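Local coordinates for protein cellulose 1,4-beta-cellobiosidase (Thermobifida fusca, PDB 4JJJ) that probably hydrolyses cellulose as a family 48 cellobiohydrolase, binding the sugar chain at a glycan-binding site of its catalytic domain, the part of the larger protein present here, at residues S101-I106 / W315-S320. The protein carries 1 engineered substitution. Numbering follows the deposited sequence.
Sequences SPATYI and WRIGSS. With BGC (beta-D-glucopyranose), chain D; BGC (beta-D-glucopyranose), chain B; BGC (beta-D-glucopyranose), chain C.
The indole of Trp315, whose CB touches Ala103 CB at 4.2 Å, lends one face to linked glucoses. Over that face runs the junction of two: the linking O4 of the chain D sugar lies 3.4 Å above the ring plane, displaced toward the rim, with C1 of the chain B glucose beside it. C5 of the chain D sugar is 3.8 Å from Trp315 CD2, and C6 of the chain C glucose approaches CH2 obliquely. CG sits between the backbone N and the carbonyl carbon (chi1 53°), turning the ring from the loop toward the sugars. An alanine in place of Trp315 would remove the flat surface under the chain D glucose and its link to the chain B glucose, probably leaving their position to the loop's hydrogen bonds and neighbouring contacts. The loop grips the sugars by its backbone: Thr104 N donates to O2 of the chain B glucose (3.1 Å), and Thr104 O accepts from O6 of the chain D glucose (2.7 Å). Arg316 N donates to Pro102 O (3.0 Å, N-H...O 156°, donor tilted 32° from the carbonyl plane), tying loop to strand, and Ala103 CB packs on Ile317 CG2 at 3.9 Å. Arg316 leads away to Tyr265 and Asn94. An aromatic platform under a sugar is a classic carbohydrate-binding feature; here the loop backbone adds hydrogen bonds, in the glycan-binding site of the family 48 (alpha/alpha)6 catalytic domain.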
loop_
_atom_site.group_PDB
_atom_site.type_symbol
_atom_site.label_atom_id
_atom_site.label_comp_id
_atom_site.label_asym_id
_atom_site.label_seq_id
_atom_site.Cartn_x
_atom_site.Cartn_y
_atom_site.Cartn_z
ATOM N N SER A 101 -26.746 -3.938 -6.952
ATOM C CA SER A 101 -26.103 -3.854 -8.246
ATOM C C SER A 101 -24.892 -2.908 -8.076
ATOM O O SER A 101 -24.936 -1.690 -8.335
ATOM C CB SER A 101 -27.078 -3.321 -9.290
ATOM O OG SER A 101 -26.538 -3.488 -10.564
ATOM N N PRO A 102 -23.834 -3.478 -7.508
ATOM C CA PRO A 102 -22.712 -2.632 -7.106
ATOM C C PRO A 102 -21.904 -1.979 -8.138
ATOM O O PRO A 102 -21.366 -0.889 -7.875
ATOM C CB PRO A 102 -21.822 -3.577 -6.279
ATOM C CG PRO A 102 -22.602 -4.795 -6.021
ATOM C CD PRO A 102 -23.680 -4.882 -7.097
ATOM N N ALA A 103 -21.806 -2.589 -9.315
ATOM C CA ALA A 103 -20.894 -2.152 -10.342
ATOM C C ALA A 103 -21.248 -2.903 -11.603
ATOM O O ALA A 103 -21.872 -3.978 -11.536
ATOM C CB ALA A 103 -19.449 -2.423 -9.934
ATOM N N THR A 104 -20.785 -2.392 -12.740
ATOM C CA THR A 104 -20.791 -3.113 -14.000
ATOM C C THR A 104 -19.436 -3.681 -14.282
ATOM O O THR A 104 -18.429 -2.967 -14.206
ATOM C CB THR A 104 -21.256 -2.180 -15.191
ATOM O OG1 THR A 104 -22.571 -1.647 -14.866
ATOM C CG2 THR A 104 -21.318 -3.029 -16.494
ATOM N N TYR A 105 -19.362 -4.965 -14.629
ATOM C CA TYR A 105 -18.098 -5.535 -14.972
ATOM C C TYR A 105 -17.374 -4.882 -16.152
ATOM O O TYR A 105 -17.990 -4.600 -17.197
ATOM C CB TYR A 105 -18.294 -7.004 -15.300
ATOM C CG TYR A 105 -17.073 -7.763 -15.735
ATOM C CD1 TYR A 105 -16.135 -8.222 -14.834
ATOM C CD2 TYR A 105 -16.851 -8.105 -17.063
ATOM C CE1 TYR A 105 -15.008 -8.889 -15.236
ATOM C CE2 TYR A 105 -15.765 -8.819 -17.478
ATOM C CZ TYR A 105 -14.835 -9.277 -16.605
ATOM O OH TYR A 105 -13.782 -10.039 -17.036
ATOM N N ILE A 106 -16.068 -4.668 -15.972
ATOM C CA ILE A 106 -15.179 -4.288 -17.064
ATOM C C ILE A 106 -14.001 -5.245 -16.969
ATOM O O ILE A 106 -13.384 -5.358 -15.879
ATOM C CB ILE A 106 -14.698 -2.821 -16.914
ATOM C CG1 ILE A 106 -15.838 -1.817 -17.065
ATOM C CG2 ILE A 106 -13.591 -2.545 -17.886
ATOM C CD1 ILE A 106 -15.517 -0.428 -16.584
ATOM N N TRP A 315 -20.981 3.353 -7.607
ATOM C CA TRP A 315 -20.545 2.002 -7.666
ATOM C C TRP A 315 -19.425 1.779 -6.584
ATOM O O TRP A 315 -18.841 2.738 -6.013
ATOM C CB TRP A 315 -19.941 1.655 -8.999
ATOM C CG TRP A 315 -18.879 2.584 -9.406
ATOM C CD1 TRP A 315 -19.066 3.766 -10.080
ATOM C CD2 TRP A 315 -17.480 2.486 -9.124
ATOM N NE1 TRP A 315 -17.845 4.428 -10.229
ATOM C CE2 TRP A 315 -16.844 3.608 -9.726
ATOM C CE3 TRP A 315 -16.678 1.530 -8.483
ATOM C CZ2 TRP A 315 -15.478 3.854 -9.621
ATOM C CZ3 TRP A 315 -15.305 1.741 -8.406
ATOM C CH2 TRP A 315 -14.693 2.923 -8.968
ATOM N N ARG A 316 -19.212 0.484 -6.304
ATOM C CA ARG A 316 -18.160 0.007 -5.354
ATOM C C ARG A 316 -17.649 -1.297 -5.855
ATOM O O ARG A 316 -18.420 -2.157 -6.397
ATOM C CB ARG A 316 -18.685 -0.190 -3.939
ATOM C CG ARG A 316 -19.204 1.101 -3.316
ATOM C CD ARG A 316 -19.734 0.963 -1.910
ATOM N NE ARG A 316 -20.277 2.259 -1.539
ATOM C CZ ARG A 316 -20.864 2.573 -0.393
ATOM N NH1 ARG A 316 -21.024 1.702 0.601
ATOM N NH2 ARG A 316 -21.302 3.807 -0.219
ATOM N N ILE A 317 -16.325 -1.521 -5.631
ATOM C CA ILE A 317 -15.665 -2.789 -5.959
ATOM C C ILE A 317 -14.778 -3.157 -4.801
ATOM O O ILE A 317 -14.206 -2.248 -4.182
ATOM C CB ILE A 317 -14.912 -2.803 -7.269
ATOM C CG1 ILE A 317 -13.783 -1.700 -7.299
ATOM C CG2 ILE A 317 -15.868 -2.575 -8.492
ATOM C CD1 ILE A 317 -13.033 -1.495 -8.610
ATOM N N GLY A 318 -14.620 -4.455 -4.550
ATOM C CA GLY A 318 -13.508 -5.014 -3.771
ATOM C C GLY A 318 -12.378 -5.202 -4.681
ATOM O O GLY A 318 -12.176 -4.496 -5.644
ATOM N N SER A 319 -11.541 -6.227 -4.404
ATOM C CA SER A 319 -10.526 -6.654 -5.334
ATOM C C SER A 319 -10.236 -8.117 -5.124
ATOM O O SER A 319 -10.340 -8.598 -3.995
ATOM C CB SER A 319 -9.324 -5.749 -5.440
ATOM O OG SER A 319 -8.370 -6.117 -4.520
ATOM N N SER A 320 -9.853 -8.825 -6.164
ATOM C CA SER A 320 -9.843 -10.269 -6.143
ATOM C C SER A 320 -8.499 -10.926 -5.797
ATOM O O SER A 320 -8.478 -12.137 -5.487
ATOM C CB SER A 320 -10.229 -10.788 -7.530
ATOM O OG SER A 320 -11.555 -10.350 -7.847
HETATM C C2 BGC D . -14.150 2.418 -13.622
HETATM C C3 BGC D . -15.611 2.799 -13.418
HETATM C C4 BGC D . -16.471 1.521 -13.234
HETATM C C5 BGC D . -15.867 0.674 -12.111
HETATM C C6 BGC D . -16.583 -0.712 -11.977
HETATM C C1 BGC D . -13.685 1.592 -12.424
HETATM O O2 BGC D . -13.420 3.628 -13.681
HETATM O O3 BGC D . -16.034 3.523 -14.596
HETATM O O4 BGC D . -17.790 1.857 -12.805
HETATM O O5 BGC D . -14.495 0.407 -12.426
HETATM O O6 BGC D . -16.390 -1.535 -13.128
HETATM C C2 BGC B . -20.107 1.829 -13.116
HETATM C C3 BGC B . -21.281 1.976 -14.109
HETATM C C4 BGC B . -21.079 3.230 -14.971
HETATM C C5 BGC B . -19.657 3.257 -15.591
HETATM C C6 BGC B . -19.264 4.420 -16.505
HETATM C C1 BGC B . -18.792 1.910 -13.846
HETATM O O2 BGC B . -20.296 0.616 -12.471
HETATM O O3 BGC B . -22.533 2.115 -13.376
HETATM O O4 BGC B . -21.919 3.056 -16.194
HETATM O O5 BGC B . -18.707 3.219 -14.465
HETATM O O6 BGC B . -18.465 4.067 -17.637
HETATM C C2 BGC C . -9.907 -0.962 -11.020
HETATM C C3 BGC C . -10.992 -0.532 -11.986
HETATM C C4 BGC C . -11.644 0.778 -11.581
HETATM C C5 BGC C . -10.619 1.835 -11.267
HETATM C C6 BGC C . -11.135 3.096 -10.682
HETATM C C1 BGC C . -8.924 0.218 -10.817
HETATM O O2 BGC C . -9.219 -2.135 -11.433
HETATM O O3 BGC C . -11.998 -1.576 -12.084
HETATM O O4 BGC C . -12.422 1.193 -12.754
HETATM O O5 BGC C . -9.638 1.332 -10.307
HETATM O O6 BGC C . -10.118 4.067 -10.526
#